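Local coordinates for cyclopenase asqI (Emericella nidulans, PDB 5YY3), which catalyses the zinc-dependent conversion of 4'-methoxycyclopenin into 4'-methoxyviridicatin, with release of methyl isocyanate, in the biosynthesis of the aspoquinolone mycotoxins, at residues Val217-Val222 and His399-Gly404; Asn322-Val327 and Phe606-Thr611. All coordinates share one frame; numbering follows the deposited sequence.

Overall arrangement
Both contacts are buried, interaction 1 nearer the centre of the chain (about 9 Å between centres) than interaction 2 (about 17 Å). Interaction 1 joins helices 210-231 and 391-410 of the hemocyanin-type metal-binding domain and includes a zinc ligand; interaction 2 joins helix 323-331 of that domain to a loop of the Ig-like domain. The first combines glutamine-to-serine hydrogen bonding with apolar contacts, whereas the second sets a leucine against a guanidinium and a backbone carbonyl. Helix 391-410 links them, since Y403 CB packs on V327 CG1 at 3.7 Å and A407 of the same helix meets L324.

Interaction 1 (Val217-Val222 and His399-Gly404); sequences VHSQMV and HLQYYG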
ATOM      1  N   VAL A 217     -16.271  20.028  23.227  1.00 22.88           N
ATOM      2  CA  VAL A 217     -15.400  20.489  22.157  1.00 22.00           C
ATOM      3  C   VAL A 217     -14.379  19.416  21.793  1.00 27.29           C
ATOM      4  O   VAL A 217     -14.198  19.083  20.616  1.00 24.82           O
ATOM      5  CB  VAL A 217     -14.672  21.778  22.559  1.00 24.54           C
ATOM      6  CG1 VAL A 217     -13.562  22.100  21.580  1.00 24.03           C
ATOM      7  CG2 VAL A 217     -15.672  22.930  22.662  1.00 26.96           C
ATOM      8  N   HIS A 218     -13.737  18.844  22.805  1.00 25.26           N
ATOM      9  CA  HIS A 218     -12.766  17.795  22.553  1.00 26.29           C
ATOM     10  C   HIS A 218     -13.396  16.523  21.992  1.00 23.46           C
ATOM     11  O   HIS A 218     -12.807  15.877  21.127  1.00 27.00           O
ATOM     12  CB  HIS A 218     -11.981  17.491  23.822  1.00 23.90           C
ATOM     13  CG  HIS A 218     -10.985  18.547  24.154  1.00 26.33           C
ATOM     14  ND1 HIS A 218     -11.297  19.647  24.926  1.00 33.84           N
ATOM     15  CD2 HIS A 218      -9.698  18.709  23.767  1.00 28.94           C
ATOM     16  CE1 HIS A 218     -10.231  20.424  25.028  1.00 36.62           C
ATOM     17  NE2 HIS A 218      -9.247  19.876  24.339  1.00 41.02           N
ATOM     18  N   SER A 219     -14.581  16.157  22.468  1.00 22.92           N
ATOM     19  CA  SER A 219     -15.254  14.974  21.921  1.00 26.00           C
ATOM     20  C   SER A 219     -15.714  15.201  20.490  1.00 26.68           C
ATOM     21  O   SER A 219     -15.737  14.290  19.669  1.00 20.58           O
ATOM     22  CB  SER A 219     -16.457  14.575  22.766  1.00 23.20           C
ATOM     23  OG  SER A 219     -17.134  13.494  22.146  1.00 29.37           O
ATOM     24  N   GLN A 220     -16.088  16.435  20.202  1.00 25.43           N
ATOM     25  CA  GLN A 220     -16.604  16.772  18.898  1.00 23.41           C
ATOM     26  C   GLN A 220     -15.422  16.818  17.893  1.00 28.87           C
ATOM     27  O   GLN A 220     -15.555  16.349  16.751  1.00 23.94           O
ATOM     28  CB  GLN A 220     -17.393  18.086  19.016  1.00 28.88           C
ATOM     29  CG  GLN A 220     -18.296  18.500  17.891  1.00 35.35           C
ATOM     30  CD  GLN A 220     -19.499  17.598  17.624  1.00 25.32           C
ATOM     31  OE1 GLN A 220     -20.164  17.777  16.610  1.00 29.42           O
ATOM     32  NE2 GLN A 220     -19.775  16.640  18.497  1.00 20.35           N
ATOM     33  N   MET A 221     -14.242  17.294  18.305  1.00 24.14           N
ATOM     34  CA  MET A 221     -13.137  17.255  17.340  1.00 27.80           C
ATOM     35  C   MET A 221     -12.612  15.815  17.133  1.00 23.82           C
ATOM     36  O   MET A 221     -12.213  15.468  16.026  1.00 21.22           O
ATOM     37  CB  MET A 221     -11.976  18.229  17.698  1.00 23.03           C
ATOM     38  CG  MET A 221     -11.515  18.379  19.120  1.00 30.86           C
ATOM     39  SD  MET A 221     -10.530  19.922  19.311  1.00 36.22           S
ATOM     40  CE  MET A 221     -11.700  21.074  18.608  1.00 35.27           C
ATOM     41  N   VAL A 222     -12.664  14.970  18.155  1.00 22.62           N
ATOM     42  CA  VAL A 222     -12.350  13.546  17.987  1.00 20.73           C
ATOM     43  C   VAL A 222     -13.315  12.831  17.004  1.00 23.13           C
ATOM     44  O   VAL A 222     -12.870  12.071  16.130  1.00 22.38           O
ATOM     45  CB  VAL A 222     -12.369  12.834  19.357  1.00 20.66           C
ATOM     46  CG1 VAL A 222     -12.480  11.302  19.211  1.00 18.53           C
ATOM     47  CG2 VAL A 222     -11.121  13.230  20.151  1.00 20.50           C
ATOM     48  N   HIS A 399      -8.976   9.926  24.816  1.00 22.03           N
ATOM     49  CA  HIS A 399      -9.031   9.508  26.222  1.00 21.32           C
ATOM     50  C   HIS A 399      -9.979  10.395  27.013  1.00 21.29           C
ATOM     51  O   HIS A 399     -10.814   9.886  27.747  1.00 22.28           O
ATOM     52  CB  HIS A 399      -7.651   9.537  26.876  1.00 20.36           C
ATOM     53  CG  HIS A 399      -7.671   9.210  28.340  1.00 21.88           C
ATOM     54  ND1 HIS A 399      -8.207   8.040  28.839  1.00 23.18           N
ATOM     55  CD2 HIS A 399      -7.204   9.895  29.412  1.00 18.95           C
ATOM     56  CE1 HIS A 399      -8.076   8.018  30.151  1.00 18.56           C
ATOM     57  NE2 HIS A 399      -7.469   9.131  30.524  1.00 19.42           N
ATOM     58  N   LEU A 400      -9.834  11.714  26.885  1.00 18.99           N
ATOM     59  CA  LEU A 400     -10.821  12.643  27.453  1.00 22.06           C
ATOM     60  C   LEU A 400     -12.242  12.239  27.062  1.00 23.80           C
ATOM     61  O   LEU A 400     -13.144  12.209  27.906  1.00 20.48           O
ATOM     62  CB  LEU A 400     -10.554  14.087  26.993  1.00 21.56           C
ATOM     63  CG  LEU A 400      -9.192  14.639  27.406  1.00 20.78           C
ATOM     64  CD1 LEU A 400      -9.000  16.039  26.859  1.00 23.68           C
ATOM     65  CD2 LEU A 400      -9.075  14.627  28.928  1.00 17.46           C
ATOM     66  N   GLN A 401     -12.438  11.914  25.780  1.00 24.52           N
ATOM     67  CA  GLN A 401     -13.767  11.529  25.301  1.00 24.77           C
ATOM     68  C   GLN A 401     -14.306  10.310  26.063  1.00 26.48           C
ATOM     69  O   GLN A 401     -15.526  10.166  26.244  1.00 28.93           O
ATOM     70  CB  GLN A 401     -13.740  11.233  23.802  1.00 21.57           C
ATOM     71  CG  GLN A 401     -15.123  11.050  23.185  1.00 23.48           C
ATOM     72  CD  GLN A 401     -15.073  10.354  21.827  1.00 26.29           C
ATOM     73  OE1 GLN A 401     -14.558   9.232  21.705  1.00 25.25           O
ATOM     74  NE2 GLN A 401     -15.611  11.016  20.798  1.00 21.36           N
ATOM     75  N   TYR A 402     -13.403   9.442  26.518  1.00 22.65           N
ATOM     76  CA  TYR A 402     -13.804   8.230  27.243  1.00 22.64           C
ATOM     77  C   TYR A 402     -14.567   8.574  28.526  1.00 24.91           C
ATOM     78  O   TYR A 402     -15.570   7.928  28.859  1.00 25.37           O
ATOM     79  CB  TYR A 402     -12.577   7.357  27.553  1.00 22.79           C
ATOM     80  CG  TYR A 402     -12.883   6.111  28.348  1.00 22.98           C
ATOM     81  CD1 TYR A 402     -13.901   5.254  27.962  1.00 23.91           C
ATOM     82  CD2 TYR A 402     -12.135   5.779  29.477  1.00 25.33           C
ATOM     83  CE1 TYR A 402     -14.200   4.108  28.686  1.00 22.38           C
ATOM     84  CE2 TYR A 402     -12.412   4.628  30.213  1.00 25.46           C
ATOM     85  CZ  TYR A 402     -13.447   3.795  29.812  1.00 27.04           C
ATOM     86  OH  TYR A 402     -13.733   2.648  30.523  1.00 23.97           O
ATOM     87  N   TYR A 403     -14.125   9.607  29.231  1.00 22.38           N
ATOM     88  CA  TYR A 403     -14.824  10.012  30.443  1.00 22.36           C
ATOM     89  C   TYR A 403     -16.254  10.437  30.106  1.00 25.74           C
ATOM     90  O   TYR A 403     -17.212  10.085  30.819  1.00 29.34           O
ATOM     91  CB  TYR A 403     -14.069  11.134  31.149  1.00 21.07           C
ATOM     92  CG  TYR A 403     -12.717  10.703  31.676  1.00 22.90           C
ATOM     93  CD1 TYR A 403     -12.583  10.187  32.957  1.00 20.94           C
ATOM     94  CD2 TYR A 403     -11.580  10.789  30.877  1.00 19.64           C
ATOM     95  CE1 TYR A 403     -11.347   9.789  33.438  1.00 22.80           C
ATOM     96  CE2 TYR A 403     -10.347  10.385  31.341  1.00 20.18           C
ATOM     97  CZ  TYR A 403     -10.230   9.892  32.619  1.00 26.37           C
ATOM     98  OH  TYR A 403      -8.989   9.504  33.079  1.00 23.72           O
ATOM     99  N   GLY A 404     -16.394  11.167  29.002  1.00 25.63           N
ATOM    100  CA  GLY A 404     -17.700  11.506  28.457  1.00 24.14           C
ATOM    101  C   GLY A 404     -18.570  10.303  28.142  1.00 23.41           C
ATOM    102  O   GLY A 404     -19.760  10.314  28.434  1.00 30.86           O
TER
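Q401 reaches from helix 391-410 to S219 and V222 on helix 210-231, where the axes of the two short segments pass 8.8 Å apart at an angle of -115°. With CG anti to the backbone N (chi1 -170°) and the chain extended beyond it, the side chain runs obliquely past S219 to end between it and V222. CG lies against S219 OG, 3.3 Å away, and CD continues to V222, 3.8 Å from its CG1. At the tip, NE2 donates to S219 OG over 3.2 Å at 154°, with the hydroxyl oxygen close to the amide plane; a weak second bond runs from NE2 to S219 O. OE1 turns instead to R405 NE, one turn further along its own helix. A small serine is consistent with the close approach of the backbones, S219 CA to Q401 CA 5.1 Å. Beside this polar link, L400 CD1 sits over one face of the H218 ring near its rim, 4.1 Å from CD2. H218 binds zinc, and its ND1 is hydrogen-bonded to F214 O. The chemistry thus divides the work: one good and one weak hydrogen bond from the glutamine amide tie the helices together, while a methyl covers the ligand ring without competing for its nitrogens.

Interaction 2 (Asn322-Val327 and Phe606-Thr611); sequences NCLNFV and FNRAWT
This is an interdomain contact, mostly of side-chain packing, in which the first turn of helix 323-331 in the hemocyanin-type metal-binding domain meets an irregular loop of the Ig-like domain. L324 and R608 extend toward each other from opposite directions. The leucine puts its CD1 over one face of the guanidinium, 4.0 Å from R608 NH2, while L324 CG lies 3.7 Å from R608 NH1. The arginine gets there by a bend at chi3 (-108°), which turns the end of a chain that leaves the loop at a slant back toward the helix. C323 lies at the edge of the same guanidinium, near its plane, but the modelled separation there is too short to be trusted. L324 CD1 also rests against the loop backbone, 3.4 Å from N607 O, and stands 4.2 Å from N607 CB. The amide of N607 has its polar partner outside the contact, OD1 accepting a hydrogen bond from Q413 NE2. R608 also packs on Q413 and R320, and L324 on A407 of helix 391-410; all four touching residues are buried. Leucine suits this place because a branched alkyl end can cover a flat cation and fit against a peptide group at once. Between L324 and R608 the chemistry is dispersion and shape, with the arginine's face serving as an apolar surface despite its charge.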
ATOM      1  N   ASN A 322     -25.736  17.443  35.949  1.00 35.60           N
ATOM      2  CA  ASN A 322     -24.420  18.001  36.270  1.00 35.25           C
ATOM      3  C   ASN A 322     -23.223  17.104  35.933  1.00 31.51           C
ATOM      4  O   ASN A 322     -22.070  17.535  36.058  1.00 33.36           O
ATOM      5  CB  ASN A 322     -24.373  18.401  37.760  1.00 34.69           C
ATOM      6  CG  ASN A 322     -24.196  17.211  38.712  1.00 36.62           C
ATOM      7  OD1 ASN A 322     -24.215  16.041  38.314  1.00 35.26           O
ATOM      8  ND2 ASN A 322     -24.047  17.520  39.996  1.00 36.05           N
ATOM      9  N   CYS A 323     -23.485  15.873  35.494  1.00 30.87           N
ATOM     10  CA  CYS A 323     -22.401  14.901  35.330  1.00 30.73           C
ATOM     11  C   CYS A 323     -21.292  15.401  34.390  1.00 28.33           C
ATOM     12  O   CYS A 323     -20.134  15.380  34.761  1.00 30.56           O
ATOM     13  CB  CYS A 323     -22.932  13.547  34.839  1.00 31.27           C
ATOM     14  SG  CYS A 323     -23.899  13.595  33.278  1.00 36.21           S
ATOM     15  N   LEU A 324     -21.626  15.885  33.204  1.00 30.11           N
ATOM     16  CA  LEU A 324     -20.565  16.243  32.252  1.00 34.91           C
ATOM     17  C   LEU A 324     -19.779  17.477  32.685  1.00 31.90           C
ATOM     18  O   LEU A 324     -18.546  17.543  32.514  1.00 30.62           O
ATOM     19  CB  LEU A 324     -21.139  16.463  30.853  1.00 34.98           C
ATOM     20  CG  LEU A 324     -21.746  15.201  30.245  1.00 37.24           C
ATOM     21  CD1 LEU A 324     -22.177  15.454  28.799  1.00 46.22           C
ATOM     22  CD2 LEU A 324     -20.768  14.049  30.337  1.00 31.54           C
ATOM     23  N   ASN A 325     -20.491  18.447  33.248  1.00 31.63           N
ATOM     24  CA  ASN A 325     -19.849  19.661  33.732  1.00 32.17           C
ATOM     25  C   ASN A 325     -18.852  19.348  34.831  1.00 29.49           C
ATOM     26  O   ASN A 325     -17.776  19.944  34.902  1.00 31.38           O
ATOM     27  CB  ASN A 325     -20.879  20.654  34.247  1.00 31.41           C
ATOM     28  CG  ASN A 325     -20.328  22.054  34.332  1.00 38.39           C
ATOM     29  OD1 ASN A 325     -19.614  22.502  33.431  1.00 38.07           O
ATOM     30  ND2 ASN A 325     -20.631  22.750  35.426  1.00 39.79           N
ATOM     31  N   PHE A 326     -19.208  18.398  35.682  1.00 28.84           N
ATOM     32  CA  PHE A 326     -18.344  18.054  36.798  1.00 31.08           C
ATOM     33  C   PHE A 326     -17.221  17.137  36.366  1.00 27.44           C
ATOM     34  O   PHE A 326     -16.072  17.362  36.724  1.00 30.15           O
ATOM     35  CB  PHE A 326     -19.151  17.418  37.936  1.00 37.27           C
ATOM     36  CG  PHE A 326     -19.659  18.418  38.933  1.00 39.25           C
ATOM     37  CD1 PHE A 326     -18.827  18.893  39.952  1.00 41.84           C
ATOM     38  CD2 PHE A 326     -20.958  18.916  38.844  1.00 39.65           C
ATOM     39  CE1 PHE A 326     -19.296  19.835  40.884  1.00 41.91           C
ATOM     40  CE2 PHE A 326     -21.435  19.857  39.773  1.00 39.19           C
ATOM     41  CZ  PHE A 326     -20.599  20.311  40.793  1.00 41.13           C
ATOM     42  N   VAL A 327     -17.543  16.101  35.600  1.00 28.26           N
ATOM     43  CA  VAL A 327     -16.509  15.214  35.092  1.00 26.39           C
ATOM     44  C   VAL A 327     -15.490  16.000  34.256  1.00 25.61           C
ATOM     45  O   VAL A 327     -14.285  15.850  34.435  1.00 23.07           O
ATOM     46  CB  VAL A 327     -17.100  14.071  34.248  1.00 26.52           C
ATOM     47  CG1 VAL A 327     -15.969  13.279  33.557  1.00 26.22           C
ATOM     48  CG2 VAL A 327     -17.946  13.153  35.117  1.00 26.16           C
ATOM     49  N   PHE A 606     -27.191  14.061  21.701  1.00 22.03           N
ATOM     50  CA  PHE A 606     -26.215  12.981  21.662  1.00 26.18           C
ATOM     51  C   PHE A 606     -25.199  13.037  22.796  1.00 28.31           C
ATOM     52  O   PHE A 606     -24.242  12.284  22.788  1.00 28.67           O
ATOM     53  CB  PHE A 606     -25.484  12.978  20.319  1.00 21.47           C
ATOM     54  CG  PHE A 606     -26.376  12.620  19.158  1.00 23.00           C
ATOM     55  CD1 PHE A 606     -26.825  11.320  18.996  1.00 19.24           C
ATOM     56  CD2 PHE A 606     -26.771  13.586  18.244  1.00 20.33           C
ATOM     57  CE1 PHE A 606     -27.623  10.987  17.943  1.00 20.21           C
ATOM     58  CE2 PHE A 606     -27.584  13.259  17.189  1.00 19.30           C
ATOM     59  CZ  PHE A 606     -28.005  11.957  17.033  1.00 21.36           C
ATOM     60  N   ASN A 607     -25.425  13.913  23.774  1.00 31.53           N
ATOM     61  CA  ASN A 607     -24.463  14.144  24.846  1.00 26.15           C
ATOM     62  C   ASN A 607     -24.707  13.245  26.057  1.00 29.04           C
ATOM     63  O   ASN A 607     -23.856  13.143  26.939  1.00 32.19           O
ATOM     64  CB  ASN A 607     -24.485  15.612  25.263  1.00 25.47           C
ATOM     65  CG  ASN A 607     -25.851  16.057  25.755  1.00 32.01           C
ATOM     66  OD1 ASN A 607     -26.877  15.503  25.353  1.00 27.83           O
ATOM     67  ND2 ASN A 607     -25.874  17.064  26.629  1.00 30.38           N
ATOM     68  N   ARG A 608     -25.857  12.579  26.085  1.00 25.42           N
ATOM     69  CA  ARG A 608     -26.134  11.535  27.083  1.00 27.77           C
ATOM     70  C   ARG A 608     -26.741  10.338  26.383  1.00 23.63           C
ATOM     71  O   ARG A 608     -27.213  10.469  25.263  1.00 22.04           O
ATOM     72  CB  ARG A 608     -27.090  12.034  28.171  1.00 28.25           C
ATOM     73  CG  ARG A 608     -26.395  12.635  29.351  1.00 33.72           C
ATOM     74  CD  ARG A 608     -27.321  13.518  30.123  1.00 37.66           C
ATOM     75  NE  ARG A 608     -26.944  14.910  29.921  1.00 44.04           N
ATOM     76  CZ  ARG A 608     -25.915  15.486  30.529  1.00 44.04           C
ATOM     77  NH1 ARG A 608     -25.199  14.781  31.390  1.00 44.17           N
ATOM     78  NH2 ARG A 608     -25.620  16.764  30.295  1.00 48.91           N
ATOM     79  N   ALA A 609     -26.751   9.178  27.030  1.00 24.56           N
ATOM     80  CA  ALA A 609     -27.391   8.025  26.411  1.00 22.93           C
ATOM     81  C   ALA A 609     -28.894   8.285  26.353  1.00 25.41           C
ATOM     82  O   ALA A 609     -29.405   9.127  27.094  1.00 29.41           O
ATOM     83  CB  ALA A 609     -27.091   6.747  27.176  1.00 21.23           C
ATOM     84  N   TRP A 610     -29.601   7.574  25.476  1.00 26.01           N
ATOM     85  CA  TRP A 610     -31.050   7.736  25.379  1.00 25.57           C
ATOM     86  C   TRP A 610     -31.739   6.640  26.147  1.00 28.51           C
ATOM     87  O   TRP A 610     -31.395   5.461  26.048  1.00 27.67           O
ATOM     88  CB  TRP A 610     -31.538   7.720  23.934  1.00 22.51           C
ATOM     89  CG  TRP A 610     -30.970   8.796  23.093  1.00 24.93           C
ATOM     90  CD1 TRP A 610     -30.218   9.860  23.511  1.00 21.62           C
ATOM     91  CD2 TRP A 610     -31.086   8.914  21.670  1.00 24.18           C
ATOM     92  NE1 TRP A 610     -29.862  10.636  22.428  1.00 24.74           N
ATOM     93  CE2 TRP A 610     -30.382  10.072  21.288  1.00 21.69           C
ATOM     94  CE3 TRP A 610     -31.721   8.151  20.683  1.00 22.86           C
ATOM     95  CZ2 TRP A 610     -30.296  10.487  19.962  1.00 20.86           C
ATOM     96  CZ3 TRP A 610     -31.637   8.558  19.373  1.00 21.55           C
ATOM     97  CH2 TRP A 610     -30.930   9.718  19.019  1.00 22.48           C
ATOM     98  N   THR A 611     -32.735   7.045  26.912  1.00 33.55           N
ATOM     99  CA  THR A 611     -33.389   6.138  27.825  1.00 31.83           C
ATOM    100  C   THR A 611     -34.202   5.111  27.015  1.00 31.46           C
ATOM    101  O   THR A 611     -34.369   3.960  27.434  1.00 32.42           O
ATOM    102  CB  THR A 611     -34.259   6.931  28.816  1.00 35.78           C
ATOM    103  OG1 THR A 611     -34.529   6.121  29.956  1.00 47.74           O
ATOM    104  CG2 THR A 611     -35.560   7.345  28.183  1.00 29.06           C
TER